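Side-chain contact in thioredoxin (TrxA-1) (Sulfolobus solfataricus, PDB 3TCO), which probably acts as a protein-disulfide reductase, exchanging electrons through the redox-active disulfide of a thioredoxin fold: residues D4-L9 with K45-Y50. Residues are numbered along the deposited sequence; the frame is centred on the assembly and turned at random.
Sequences DVTLVL and KVAEKY. With EDO (1,2-ethanediol), chain D.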
ATOM      1  N   ASP A   4     -11.440   9.839   0.844  1.00 27.40           N
ATOM      2  CA  ASP A   4     -10.419   8.904   0.376  1.00 24.96           C
ATOM      3  C   ASP A   4      -9.161   9.637  -0.070  1.00 23.78           C
ATOM      4  O   ASP A   4      -9.164  10.343  -1.080  1.00 24.87           O
ATOM      5  CB  ASP A   4     -10.966   8.074  -0.793  1.00 24.88           C
ATOM      6  CG  ASP A   4     -10.011   6.981  -1.225  1.00 23.70           C
ATOM      7  OD1 ASP A   4      -8.921   6.890  -0.632  1.00 22.26           O
ATOM      8  OD2 ASP A   4     -10.348   6.210  -2.152  1.00 26.72           O
ATOM      9  N   VAL A   5      -8.084   9.471   0.686  1.00 22.38           N
ATOM     10  CA  VAL A   5      -6.828  10.123   0.362  1.00 20.26           C
ATOM     11  C   VAL A   5      -5.799   9.151  -0.194  1.00 18.49           C
ATOM     12  O   VAL A   5      -4.622   9.497  -0.331  1.00 19.04           O
ATOM     13  CB  VAL A   5      -6.250  10.840   1.593  1.00 19.66           C
ATOM     14  CG1 VAL A   5      -7.238  11.899   2.069  1.00 19.13           C
ATOM     15  CG2 VAL A   5      -5.969   9.824   2.714  1.00 20.69           C
ATOM     16  N   THR A   6      -6.239   7.937  -0.514  1.00 17.08           N
ATOM     17  CA  THR A   6      -5.342   6.943  -1.088  1.00 16.92           C
ATOM     18  C   THR A   6      -5.086   7.327  -2.535  1.00 16.55           C
ATOM     19  O   THR A   6      -5.871   8.052  -3.146  1.00 15.49           O
ATOM     20  CB  THR A   6      -5.928   5.521  -1.027  1.00 17.99           C
ATOM     21  OG1 THR A   6      -7.125   5.450  -1.817  1.00 18.09           O
ATOM     22  CG2 THR A   6      -6.232   5.156   0.417  1.00 18.08           C
ATOM     23  N   LEU A   7      -3.984   6.825  -3.078  1.00 15.83           N
ATOM     24  CA  LEU A   7      -3.566   7.158  -4.434  1.00 13.23           C
ATOM     25  C   LEU A   7      -3.410   5.954  -5.341  1.00 14.25           C
ATOM     26  O   LEU A   7      -2.695   5.005  -5.011  1.00 11.75           O
ATOM     27  CB  LEU A   7      -2.218   7.900  -4.374  1.00 14.16           C
ATOM     28  CG  LEU A   7      -1.449   8.114  -5.688  1.00 14.70           C
ATOM     29  CD1 LEU A   7      -2.138   9.167  -6.519  1.00 13.87           C
ATOM     30  CD2 LEU A   7      -0.021   8.543  -5.384  1.00 14.88           C
ATOM     31  N   VAL A   8      -4.059   6.007  -6.498  1.00 12.76           N
ATOM     32  CA  VAL A   8      -3.938   4.932  -7.471  1.00 14.19           C
ATOM     33  C   VAL A   8      -2.524   4.943  -8.081  1.00 13.15           C
ATOM     34  O   VAL A   8      -2.027   5.976  -8.533  1.00 16.53           O
ATOM     35  CB  VAL A   8      -4.967   5.097  -8.616  1.00 15.99           C
ATOM     36  CG1 VAL A   8      -4.711   4.050  -9.696  1.00 18.07           C
ATOM     37  CG2 VAL A   8      -6.397   4.953  -8.071  1.00 18.19           C
ATOM     38  N   LEU A   9      -1.881   3.788  -8.087  1.00 14.16           N
ATOM     39  CA  LEU A   9      -0.548   3.661  -8.648  1.00 13.73           C
ATOM     40  C   LEU A   9      -0.556   2.720  -9.836  1.00 15.70           C
ATOM     41  O   LEU A   9      -1.264   1.706  -9.818  1.00 15.87           O
ATOM     42  CB  LEU A   9       0.416   3.086  -7.610  1.00 13.54           C
ATOM     43  CG  LEU A   9       0.754   3.949  -6.388  1.00 13.21           C
ATOM     44  CD1 LEU A   9       1.585   3.165  -5.369  1.00 12.31           C
ATOM     45  CD2 LEU A   9       1.489   5.180  -6.872  1.00 11.56           C
ATOM     46  N   LYS A  45      -8.943   4.314   6.312  1.00 16.56           N
ATOM     47  CA  LYS A  45      -9.042   5.001   7.596  1.00 19.22           C
ATOM     48  C   LYS A  45      -7.665   5.439   8.109  1.00 17.84           C
ATOM     49  O   LYS A  45      -7.490   6.574   8.569  1.00 18.49           O
ATOM     50  CB  LYS A  45      -9.715   4.084   8.623  1.00 21.38           C
ATOM     51  CG  LYS A  45      -9.823   4.707  10.007  1.00 27.43           C
ATOM     52  CD  LYS A  45     -10.803   3.940  10.876  1.00 30.42           C
ATOM     53  CE  LYS A  45     -11.084   4.691  12.177  1.00 32.42           C
ATOM     54  NZ  LYS A  45     -12.296   4.163  12.871  1.00 33.72           N
ATOM     55  N   VAL A  46      -6.683   4.546   8.040  1.00 15.73           N
ATOM     56  CA  VAL A  46      -5.346   4.894   8.494  1.00 16.12           C
ATOM     57  C   VAL A  46      -4.723   5.935   7.564  1.00 16.00           C
ATOM     58  O   VAL A  46      -4.047   6.863   8.026  1.00 15.06           O
ATOM     59  CB  VAL A  46      -4.446   3.640   8.603  1.00 16.16           C
ATOM     60  CG1 VAL A  46      -3.017   4.036   9.022  1.00 15.10           C
ATOM     61  CG2 VAL A  46      -5.039   2.690   9.662  1.00 17.56           C
ATOM     62  N   ALA A  47      -4.969   5.808   6.264  1.00 14.99           N
ATOM     63  CA  ALA A  47      -4.426   6.771   5.308  1.00 15.16           C
ATOM     64  C   ALA A  47      -4.941   8.178   5.641  1.00 15.39           C
ATOM     65  O   ALA A  47      -4.215   9.168   5.504  1.00 14.36           O
ATOM     66  CB  ALA A  47      -4.819   6.394   3.877  1.00 15.60           C
ATOM     67  N   GLU A  48      -6.197   8.259   6.071  1.00 15.97           N
ATOM     68  CA  GLU A  48      -6.790   9.542   6.435  1.00 18.39           C
ATOM     69  C   GLU A  48      -6.109  10.074   7.705  1.00 18.50           C
ATOM     70  O   GLU A  48      -5.813  11.267   7.812  1.00 19.13           O
ATOM     71  CB  GLU A  48      -8.294   9.360   6.667  1.00 20.60           C
ATOM     72  CG  GLU A  48      -9.029  10.588   7.183  1.00 24.16           C
ATOM     73  CD  GLU A  48      -8.897  11.806   6.284  1.00 28.25           C
ATOM     74  OE1 GLU A  48      -8.780  11.653   5.050  1.00 29.36           O
ATOM     75  OE2 GLU A  48      -8.931  12.931   6.819  1.00 32.29           O
ATOM     76  N   LYS A  49      -5.853   9.195   8.666  1.00 18.33           N
ATOM     77  CA  LYS A  49      -5.200   9.620   9.901  1.00 18.43           C
ATOM     78  C   LYS A  49      -3.842  10.245   9.619  1.00 19.08           C
ATOM     79  O   LYS A  49      -3.424  11.174  10.322  1.00 18.80           O
ATOM     80  CB  LYS A  49      -5.003   8.445  10.858  1.00 22.13           C
ATOM     81  CG  LYS A  49      -6.279   7.862  11.452  1.00 25.14           C
ATOM     82  CD  LYS A  49      -5.940   6.894  12.588  1.00 28.08           C
ATOM     83  CE  LYS A  49      -7.199   6.305  13.209  1.00 30.29           C
ATOM     84  NZ  LYS A  49      -6.888   5.455  14.407  1.00 32.03           N
ATOM     85  N   TYR A  50      -3.141   9.734   8.606  1.00 16.48           N
ATOM     86  CA  TYR A  50      -1.824  10.258   8.252  1.00 15.49           C
ATOM     87  C   TYR A  50      -1.850  11.088   6.973  1.00 16.14           C
ATOM     88  O   TYR A  50      -0.866  11.152   6.234  1.00 15.20           O
ATOM     89  CB  TYR A  50      -0.813   9.116   8.102  1.00 14.95           C
ATOM     90  CG  TYR A  50      -0.498   8.437   9.412  1.00 15.08           C
ATOM     91  CD1 TYR A  50      -1.210   7.316   9.833  1.00 17.11           C
ATOM     92  CD2 TYR A  50       0.490   8.946  10.260  1.00 17.43           C
ATOM     93  CE1 TYR A  50      -0.949   6.715  11.068  1.00 16.60           C
ATOM     94  CE2 TYR A  50       0.753   8.353  11.499  1.00 18.57           C
ATOM     95  CZ  TYR A  50       0.025   7.240  11.892  1.00 19.96           C
ATOM     96  OH  TYR A  50       0.256   6.652  13.118  1.00 23.73           O
TER
HETATM   97  C1  EDO D 500      -1.322  11.727  -1.134  1.00 16.49           C
HETATM   98  O1  EDO D 500      -1.054  12.931  -0.410  1.00 19.52           O
HETATM   99  C2  EDO D 500      -2.716  11.812  -1.760  1.00 15.79           C
HETATM  100  O2  EDO D 500      -3.692  12.023  -0.735  1.00 13.80           O
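Val-5 and Ala-47 make the apolar heart of this contact, where the lead-in to an edge strand meets the last turn of a long helix. The CG2 methyl of Val-5 lies 3.8 Å from Ala-47 CB, and the same methyl rests 3.4 Å from the carbonyl oxygen Ala-47 O. Beside it, Thr-6 CG2 reaches Ala-47 CB at 3.9 Å, so two methyls from consecutive residues converge on one alanine. The other branch of Val-5, CG1, stands anti to its own carbonyl carbon and makes a van der Waals contact with Glu-48, OE1 lying 3.4 Å from CG1. Glu-48 leaves the helix with CG opposite its backbone N (chi1 174°), then bends at chi2 and crosses the valine at about a right angle. In this thioredoxin fold, the segment leading into edge strand 7-8, which pairs in parallel with strand 55-60, packs against the last turn of helix 34-49, at whose N-terminal end the Cys-33–Cys-36 disulfide lies. Polar bonds order the approaching loop from within: Thr-6 N meets Asp-4 OD1 at 2.9 Å from above the carboxylate plane, an Asx turn, while Thr-6 OG1 takes its syn lone pair at 2.6 Å. Thr-6 OG1 also bonds to Arg-58. Replacing Thr-6 by alanine removes both hydroxyl bonds and the methyl against Ala-47, and would probably leave the Asp-4 carboxylate less firmly held, by the backbone N-H alone within the loop. A 1,2-ethanediol, probably from the crystallisation liquor, donates from O2 to Val-5 O at 2.7 Å.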